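Local coordinates for protein phosphatidylinositol-specific phospholipase C (Listeria monocytogenes, PDB 2PLC) that is a bacterial member of the phosphatidylinositol-specific phospholipase C family, whose X domain belongs to the TIM-barrel class of folds, at residues I63-K66 / N70-H73; S49-L54 / T90-K95. All coordinates share one frame; numbering follows the deposited sequence.

Interaction 1: residues I63-K66 / N70-H73; sequences IRAK and NIYH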
ATOM      1  N   ILE A  63       6.557  -1.809   0.255  1.00 17.09           N
ATOM      2  CA  ILE A  63       7.828  -2.499   0.057  1.00 16.45           C
ATOM      3  C   ILE A  63       9.035  -1.662   0.472  1.00 16.77           C
ATOM      4  O   ILE A  63       9.223  -0.547  -0.008  1.00 16.79           O
ATOM      5  CB  ILE A  63       7.982  -2.914  -1.424  1.00 15.94           C
ATOM      6  CG1 ILE A  63       6.732  -3.673  -1.896  1.00 13.42           C
ATOM      7  CG2 ILE A  63       9.233  -3.772  -1.622  1.00 18.59           C
ATOM      8  CD1 ILE A  63       6.479  -4.974  -1.175  1.00 20.73           C
ATOM      9  N   ARG A  64       9.856  -2.215   1.361  1.00 16.66           N
ATOM     10  CA  ARG A  64      11.047  -1.521   1.850  1.00 19.60           C
ATOM     11  C   ARG A  64      12.281  -2.255   1.328  1.00 24.39           C
ATOM     12  O   ARG A  64      12.419  -3.464   1.540  1.00 23.88           O
ATOM     13  CB  ARG A  64      11.074  -1.529   3.379  1.00 20.24           C
ATOM     14  CG  ARG A  64       9.717  -1.399   4.059  1.00 29.33           C
ATOM     15  CD  ARG A  64       9.187   0.013   4.022  1.00 28.14           C
ATOM     16  NE  ARG A  64       7.944   0.147   4.786  1.00 28.02           N
ATOM     17  CZ  ARG A  64       7.880   0.494   6.069  1.00 32.50           C
ATOM     18  NH1 ARG A  64       8.991   0.740   6.750  1.00 33.95           N
ATOM     19  NH2 ARG A  64       6.704   0.632   6.665  1.00 25.00           N
ATOM     20  N   ALA A  65      13.190  -1.524   0.684  1.00 22.55           N
ATOM     21  CA  ALA A  65      14.400  -2.125   0.124  1.00 23.94           C
ATOM     22  C   ALA A  65      15.661  -1.288   0.321  1.00 25.07           C
ATOM     23  O   ALA A  65      15.590  -0.120   0.696  1.00 25.82           O
ATOM     24  CB  ALA A  65      14.193  -2.396  -1.368  1.00 26.74           C
ATOM     25  N   LYS A  66      16.816  -1.912   0.083  1.00 25.30           N
ATOM     26  CA  LYS A  66      18.116  -1.246   0.184  1.00 25.96           C
ATOM     27  C   LYS A  66      18.800  -1.304  -1.185  1.00 30.74           C
ATOM     28  O   LYS A  66      18.380  -2.081  -2.043  1.00 31.77           O
ATOM     29  CB  LYS A  66      18.979  -1.896   1.262  1.00 28.18           C
ATOM     30  CG  LYS A  66      18.496  -1.582   2.664  1.00 32.40           C
ATOM     31  CD  LYS A  66      19.490  -2.029   3.720  1.00 34.45           C
ATOM     32  CE  LYS A  66      19.008  -1.649   5.106  1.00 35.38           C
ATOM     33  NZ  LYS A  66      19.887  -2.210   6.163  1.00 45.91           N
ATOM     34  N   ASN A  70      17.594  -5.785  -2.072  1.00 27.24           N
ATOM     35  CA  ASN A  70      16.960  -6.799  -1.236  1.00 31.34           C
ATOM     36  C   ASN A  70      15.931  -6.144  -0.327  1.00 29.88           C
ATOM     37  O   ASN A  70      16.036  -4.955  -0.027  1.00 25.69           O
ATOM     38  CB  ASN A  70      17.994  -7.537  -0.383  1.00 31.33           C
ATOM     39  CG  ASN A  70      18.764  -8.584  -1.160  1.00 33.72           C
ATOM     40  OD1 ASN A  70      19.856  -8.974  -0.760  1.00 37.26           O
ATOM     41  ND2 ASN A  70      18.191  -9.061  -2.263  1.00 32.94           N
ATOM     42  N   ILE A  71      14.954  -6.935   0.116  1.00 30.27           N
ATOM     43  CA  ILE A  71      13.882  -6.465   0.987  1.00 25.74           C
ATOM     44  C   ILE A  71      14.323  -6.516   2.446  1.00 26.40           C
ATOM     45  O   ILE A  71      14.797  -7.549   2.931  1.00 22.82           O
ATOM     46  CB  ILE A  71      12.588  -7.299   0.795  1.00 26.59           C
ATOM     47  CG1 ILE A  71      12.202  -7.347  -0.692  1.00 24.67           C
ATOM     48  CG2 ILE A  71      11.453  -6.713   1.622  1.00 20.08           C
ATOM     49  CD1 ILE A  71      12.191  -5.998  -1.388  1.00 24.38           C
ATOM     50  N   TYR A  72      14.155  -5.392   3.138  1.00 20.94           N
ATOM     51  CA  TYR A  72      14.566  -5.272   4.531  1.00 27.17           C
ATOM     52  C   TYR A  72      13.541  -4.660   5.479  1.00 27.14           C
ATOM     53  O   TYR A  72      12.513  -4.117   5.078  1.00 28.73           O
ATOM     54  CB  TYR A  72      15.842  -4.420   4.634  1.00 27.98           C
ATOM     55  CG  TYR A  72      17.114  -5.090   4.169  1.00 29.15           C
ATOM     56  CD1 TYR A  72      17.445  -5.140   2.817  1.00 28.46           C
ATOM     57  CD2 TYR A  72      17.993  -5.667   5.085  1.00 28.70           C
ATOM     58  CE1 TYR A  72      18.619  -5.750   2.388  1.00 31.35           C
ATOM     59  CE2 TYR A  72      19.168  -6.281   4.666  1.00 33.30           C
ATOM     60  CZ  TYR A  72      19.471  -6.319   3.317  1.00 26.58           C
ATOM     61  OH  TYR A  72      20.622  -6.937   2.892  1.00 40.55           O
ATOM     62  N   HIS A  73      13.875  -4.762   6.758  1.00 28.70           N
ATOM     63  CA  HIS A  73      13.101  -4.201   7.849  1.00 25.24           C
ATOM     64  C   HIS A  73      14.230  -3.709   8.740  1.00 25.53           C
ATOM     65  O   HIS A  73      14.630  -4.379   9.694  1.00 25.28           O
ATOM     66  CB  HIS A  73      12.284  -5.273   8.560  1.00 23.11           C
ATOM     67  CG  HIS A  73      11.464  -4.740   9.693  1.00 28.49           C
ATOM     68  ND1 HIS A  73      11.999  -4.436  10.926  1.00 29.32           N
ATOM     69  CD2 HIS A  73      10.148  -4.437   9.771  1.00 22.65           C
ATOM     70  CE1 HIS A  73      11.047  -3.967  11.713  1.00 25.22           C
ATOM     71  NE2 HIS A  73       9.914  -3.958  11.036  1.00 28.90           N
TER
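Lys66 lays its aliphatic chain across the ring of Tyr72 at the C-terminal end of strand 60-65 of the TIM-barrel-type fold, where a three-residue loop joins two strands that cross almost at right angles. The segments 63-65 and 70-73 run at 102° to each other, so they share a single beta bridge, at Ala65 and Ile71, and then diverge. Tyr72 has the most surface buried by this contact, followed by Lys66. The lysine CD stands over the centre of the ring, 3.9 Å from the centroid of Tyr72, a CH-pi contact. Extended beyond CG, the chain crosses the ring at about a right angle and carries Lys66 NZ to 4.5 Å from that centroid, an off-centre cation-pi contact. A lysine suits the place because its methylenes pack against an aromatic face while its ammonium can find a polar partner, the carbonyl of Gly74. The Tyr72 hydroxyl bonds Asn68 in the intervening loop, which probably limits the ring's freedom.

Two backbone bonds flank the bridge: Lys66 N gives to Asn70 O at 3.1 Å, and Tyr72 N to Arg64 O at 3.0 Å. On the apolar side Ile71 brings its CD1 to 4.1 Å from the CB of Ala65; the small methyl leaves room for this branched neighbour. Strand 60-65 is itself paired with strand 101-107, so the junction hangs on the barrel sheet. Two residues before Ala65, Ile63 CG2 meets the same Ile71 CD1 at 3.7 Å.

Interaction 2: residues S49-L54 / T90-K95; sequences SLYQQL and TQFLKK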
ATOM      1  N   SER A  49       1.724 -14.499   2.524  1.00 10.85           N
ATOM      2  CA  SER A  49       2.815 -14.135   1.629  1.00 12.13           C
ATOM      3  C   SER A  49       2.274 -13.073   0.676  1.00 16.66           C
ATOM      4  O   SER A  49       1.056 -12.861   0.605  1.00 13.19           O
ATOM      5  CB  SER A  49       3.317 -15.350   0.835  1.00 11.28           C
ATOM      6  OG  SER A  49       2.336 -15.817  -0.069  1.00 24.20           O
ATOM      7  N   LEU A  50       3.170 -12.417  -0.055  1.00 18.73           N
ATOM      8  CA  LEU A  50       2.783 -11.366  -0.993  1.00 20.55           C
ATOM      9  C   LEU A  50       1.690 -11.830  -1.932  1.00 20.84           C
ATOM     10  O   LEU A  50       0.654 -11.189  -2.060  1.00 25.99           O
ATOM     11  CB  LEU A  50       3.996 -10.906  -1.811  1.00 15.86           C
ATOM     12  CG  LEU A  50       3.784  -9.887  -2.934  1.00  8.41           C
ATOM     13  CD1 LEU A  50       3.059  -8.651  -2.426  1.00 11.42           C
ATOM     14  CD2 LEU A  50       5.127  -9.500  -3.503  1.00 12.51           C
ATOM     15  N   TYR A  51       1.898 -12.996  -2.524  1.00 15.81           N
ATOM     16  CA  TYR A  51       0.938 -13.537  -3.464  1.00 17.28           C
ATOM     17  C   TYR A  51      -0.421 -13.837  -2.838  1.00 16.60           C
ATOM     18  O   TYR A  51      -1.460 -13.627  -3.466  1.00 22.71           O
ATOM     19  CB  TYR A  51       1.509 -14.777  -4.138  1.00 22.72           C
ATOM     20  CG  TYR A  51       0.649 -15.216  -5.284  1.00 39.03           C
ATOM     21  CD1 TYR A  51       0.598 -14.466  -6.461  1.00 45.55           C
ATOM     22  CD2 TYR A  51      -0.196 -16.321  -5.157  1.00 49.38           C
ATOM     23  CE1 TYR A  51      -0.289 -14.796  -7.492  1.00 60.13           C
ATOM     24  CE2 TYR A  51      -1.091 -16.666  -6.175  1.00 63.15           C
ATOM     25  CZ  TYR A  51      -1.139 -15.899  -7.342  1.00 65.70           C
ATOM     26  OH  TYR A  51      -2.049 -16.224  -8.346  1.00 66.86           O
ATOM     27  N   GLN A  52      -0.416 -14.326  -1.601  1.00 22.69           N
ATOM     28  CA  GLN A  52      -1.665 -14.635  -0.917  1.00 24.59           C
ATOM     29  C   GLN A  52      -2.455 -13.364  -0.629  1.00 24.62           C
ATOM     30  O   GLN A  52      -3.684 -13.365  -0.698  1.00 31.25           O
ATOM     31  CB  GLN A  52      -1.395 -15.369   0.391  1.00 29.78           C
ATOM     32  CG  GLN A  52      -0.674 -16.677   0.224  1.00 38.33           C
ATOM     33  CD  GLN A  52      -0.585 -17.439   1.520  1.00 40.73           C
ATOM     34  OE1 GLN A  52      -0.991 -18.596   1.596  1.00 52.26           O
ATOM     35  NE2 GLN A  52      -0.067 -16.789   2.560  1.00 35.78           N
ATOM     36  N   GLN A  53      -1.740 -12.294  -0.288  1.00 20.95           N
ATOM     37  CA  GLN A  53      -2.356 -11.005   0.016  1.00 21.44           C
ATOM     38  C   GLN A  53      -3.069 -10.439  -1.209  1.00 18.67           C
ATOM     39  O   GLN A  53      -4.182  -9.921  -1.106  1.00 20.80           O
ATOM     40  CB  GLN A  53      -1.301 -10.013   0.493  1.00 15.04           C
ATOM     41  CG  GLN A  53      -0.673 -10.351   1.833  1.00 11.37           C
ATOM     42  CD  GLN A  53       0.404  -9.360   2.223  1.00 18.59           C
ATOM     43  OE1 GLN A  53       0.289  -8.166   1.943  1.00 21.26           O
ATOM     44  NE2 GLN A  53       1.467  -9.849   2.859  1.00 13.00           N
ATOM     45  N   LEU A  54      -2.433 -10.562  -2.370  1.00 14.42           N
ATOM     46  CA  LEU A  54      -3.022 -10.072  -3.611  1.00 17.77           C
ATOM     47  C   LEU A  54      -4.301 -10.843  -3.923  1.00 12.57           C
ATOM     48  O   LEU A  54      -5.327 -10.243  -4.228  1.00 23.77           O
ATOM     49  CB  LEU A  54      -2.021 -10.177  -4.764  1.00 15.75           C
ATOM     50  CG  LEU A  54      -0.752  -9.324  -4.627  1.00 20.30           C
ATOM     51  CD1 LEU A  54       0.131  -9.492  -5.858  1.00 15.81           C
ATOM     52  CD2 LEU A  54      -1.122  -7.864  -4.432  1.00 14.23           C
ATOM     53  N   THR A  90       3.848  -8.645 -11.094  1.00 22.93           N
ATOM     54  CA  THR A  90       3.679  -8.732 -12.535  1.00 25.51           C
ATOM     55  C   THR A  90       2.917  -9.981 -12.977  1.00 26.79           C
ATOM     56  O   THR A  90       2.052  -9.901 -13.846  1.00 33.14           O
ATOM     57  CB  THR A  90       5.044  -8.639 -13.208  1.00 21.30           C
ATOM     58  OG1 THR A  90       5.514  -7.294 -13.090  1.00 33.05           O
ATOM     59  CG2 THR A  90       4.966  -9.013 -14.654  1.00 41.10           C
ATOM     60  N   GLN A  91       3.217 -11.126 -12.369  1.00 26.24           N
ATOM     61  CA  GLN A  91       2.522 -12.364 -12.709  1.00 27.36           C
ATOM     62  C   GLN A  91       1.052 -12.275 -12.322  1.00 28.79           C
ATOM     63  O   GLN A  91       0.186 -12.813 -13.014  1.00 35.77           O
ATOM     64  CB  GLN A  91       3.176 -13.566 -12.022  1.00 35.65           C
ATOM     65  CG  GLN A  91       4.471 -14.021 -12.678  1.00 57.09           C
ATOM     66  CD  GLN A  91       4.292 -14.384 -14.146  1.00 66.86           C
ATOM     67  OE1 GLN A  91       3.642 -15.379 -14.478  1.00 74.85           O
ATOM     68  NE2 GLN A  91       4.863 -13.575 -15.033  1.00 68.46           N
ATOM     69  N   PHE A  92       0.773 -11.585 -11.217  1.00 27.15           N
ATOM     70  CA  PHE A  92      -0.595 -11.419 -10.743  1.00 21.45           C
ATOM     71  C   PHE A  92      -1.379 -10.525 -11.696  1.00 19.55           C
ATOM     72  O   PHE A  92      -2.525 -10.821 -12.036  1.00 24.23           O
ATOM     73  CB  PHE A  92      -0.612 -10.810  -9.342  1.00 19.99           C
ATOM     74  CG  PHE A  92      -1.993 -10.545  -8.822  1.00 21.74           C
ATOM     75  CD1 PHE A  92      -2.762 -11.580  -8.310  1.00 18.18           C
ATOM     76  CD2 PHE A  92      -2.540  -9.268  -8.876  1.00 23.21           C
ATOM     77  CE1 PHE A  92      -4.056 -11.352  -7.862  1.00 19.42           C
ATOM     78  CE2 PHE A  92      -3.840  -9.027  -8.431  1.00 17.38           C
ATOM     79  CZ  PHE A  92      -4.597 -10.073  -7.925  1.00 18.28           C
ATOM     80  N   LEU A  93      -0.766  -9.413 -12.093  1.00 23.10           N
ATOM     81  CA  LEU A  93      -1.396  -8.468 -13.011  1.00 24.09           C
ATOM     82  C   LEU A  93      -1.582  -9.044 -14.409  1.00 29.78           C
ATOM     83  O   LEU A  93      -2.412  -8.559 -15.182  1.00 33.30           O
ATOM     84  CB  LEU A  93      -0.577  -7.185 -13.092  1.00 19.40           C
ATOM     85  CG  LEU A  93      -0.619  -6.330 -11.833  1.00 17.47           C
ATOM     86  CD1 LEU A  93       0.331  -5.162 -11.969  1.00 14.74           C
ATOM     87  CD2 LEU A  93      -2.045  -5.861 -11.595  1.00 16.84           C
ATOM     88  N   LYS A  94      -0.791 -10.064 -14.732  1.00 31.53           N
ATOM     89  CA  LYS A  94      -0.854 -10.729 -16.027  1.00 29.05           C
ATOM     90  C   LYS A  94      -2.047 -11.681 -16.034  1.00 33.07           C
ATOM     91  O   LYS A  94      -2.763 -11.797 -17.028  1.00 38.48           O
ATOM     92  CB  LYS A  94       0.443 -11.507 -16.273  1.00 36.61           C
ATOM     93  CG  LYS A  94       0.541 -12.172 -17.638  1.00 52.90           C
ATOM     94  CD  LYS A  94       1.819 -12.997 -17.788  1.00 61.77           C
ATOM     95  CE  LYS A  94       3.073 -12.127 -17.744  1.00 71.02           C
ATOM     96  NZ  LYS A  94       4.319 -12.915 -17.994  1.00 70.84           N
ATOM     97  N   LYS A  95      -2.269 -12.327 -14.895  1.00 33.10           N
ATOM     98  CA  LYS A  95      -3.353 -13.287 -14.721  1.00 31.82           C
ATOM     99  C   LYS A  95      -4.706 -12.580 -14.524  1.00 33.18           C
ATOM    100  O   LYS A  95      -5.743 -13.061 -14.981  1.00 40.41           O
ATOM    101  CB  LYS A  95      -3.038 -14.177 -13.518  1.00 40.09           C
ATOM    102  CG  LYS A  95      -3.595 -15.592 -13.594  1.00 55.80           C
ATOM    103  CD  LYS A  95      -4.130 -16.036 -12.238  1.00 63.36           C
ATOM    104  CE  LYS A  95      -3.127 -15.772 -11.129  1.00 66.48           C
ATOM    105  NZ  LYS A  95      -3.820 -15.351  -9.878  1.00 64.71           N
TER
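Leu54 sits squarely over one face of the Phe92 ring, its CB 3.8 Å from the ring centroid and only 9° off the normal, a CH-pi contact. Leu54 lies on helix 50-55 and Phe92 on helix 82-95, two helices of the TIM-barrel-like domain; the axes of the segments 50-54 and 90-95 approach to 10.9 Å, at 30° to each other. At that spacing large side chains must bridge the gap. Phe92 does so by setting CG anti to its backbone N (chi1 177°), which carries the ring out to its leucine partner. The two side chains cross obliquely, and Leu54 CD1 adds a second touch, 3.8 Å from Phe92 CG, so that the leucine covers both the ring face and the ring's root. Both residues also rest on Ile101 of strand 101-107, which places this apolar patch against the barrel sheet. The carbonyl oxygen of Leu54 bonds Arg59.

Tyr51 reaches the same phenylalanine differently: its CE1 comes to the edge of the Phe92 ring, 4.1 Å from CD1. The length of its side chain brings the end of the phenol close to Lys95, whose chain bends at chi2, chi3 and chi4 to bring NZ to the edge of the Tyr51 ring, near its plane. The modelled 2.5 Å between Lys95 NZ and Tyr51 OH is very short, and its exact length is doubtful. Glu55 lies close by as a long, weak ion partner of that ammonium.

The chemistry therefore divides the contact: a buried leucine and phenylalanine form its apolar part, while the more exposed tyrosine and lysine supply a polar border where the amphipathic phenol can serve both, and where the neighbouring carboxylate would probably help stabilise the lysine's charge.

Overall arrangement
Interaction 1 is nested along the chain within the loop closed by interaction 2, and all four segments lie in the X domain. The centres of the two contacts are 18 Å apart, and their nearest atoms, about 5 Å apart, do not touch. The next element after helix 50-55 is strand 60-65, so one continuous run of chain supplies the first segment of each contact. Strand 101-107 is their common reference: it pairs with strand 60-65 and, through Ile101, receives the leucine and phenylalanine of interaction 2. Interaction 1 thus lies at the C-terminal end of strand 60-65, and interaction 2 between two helices that both lean on Ile101.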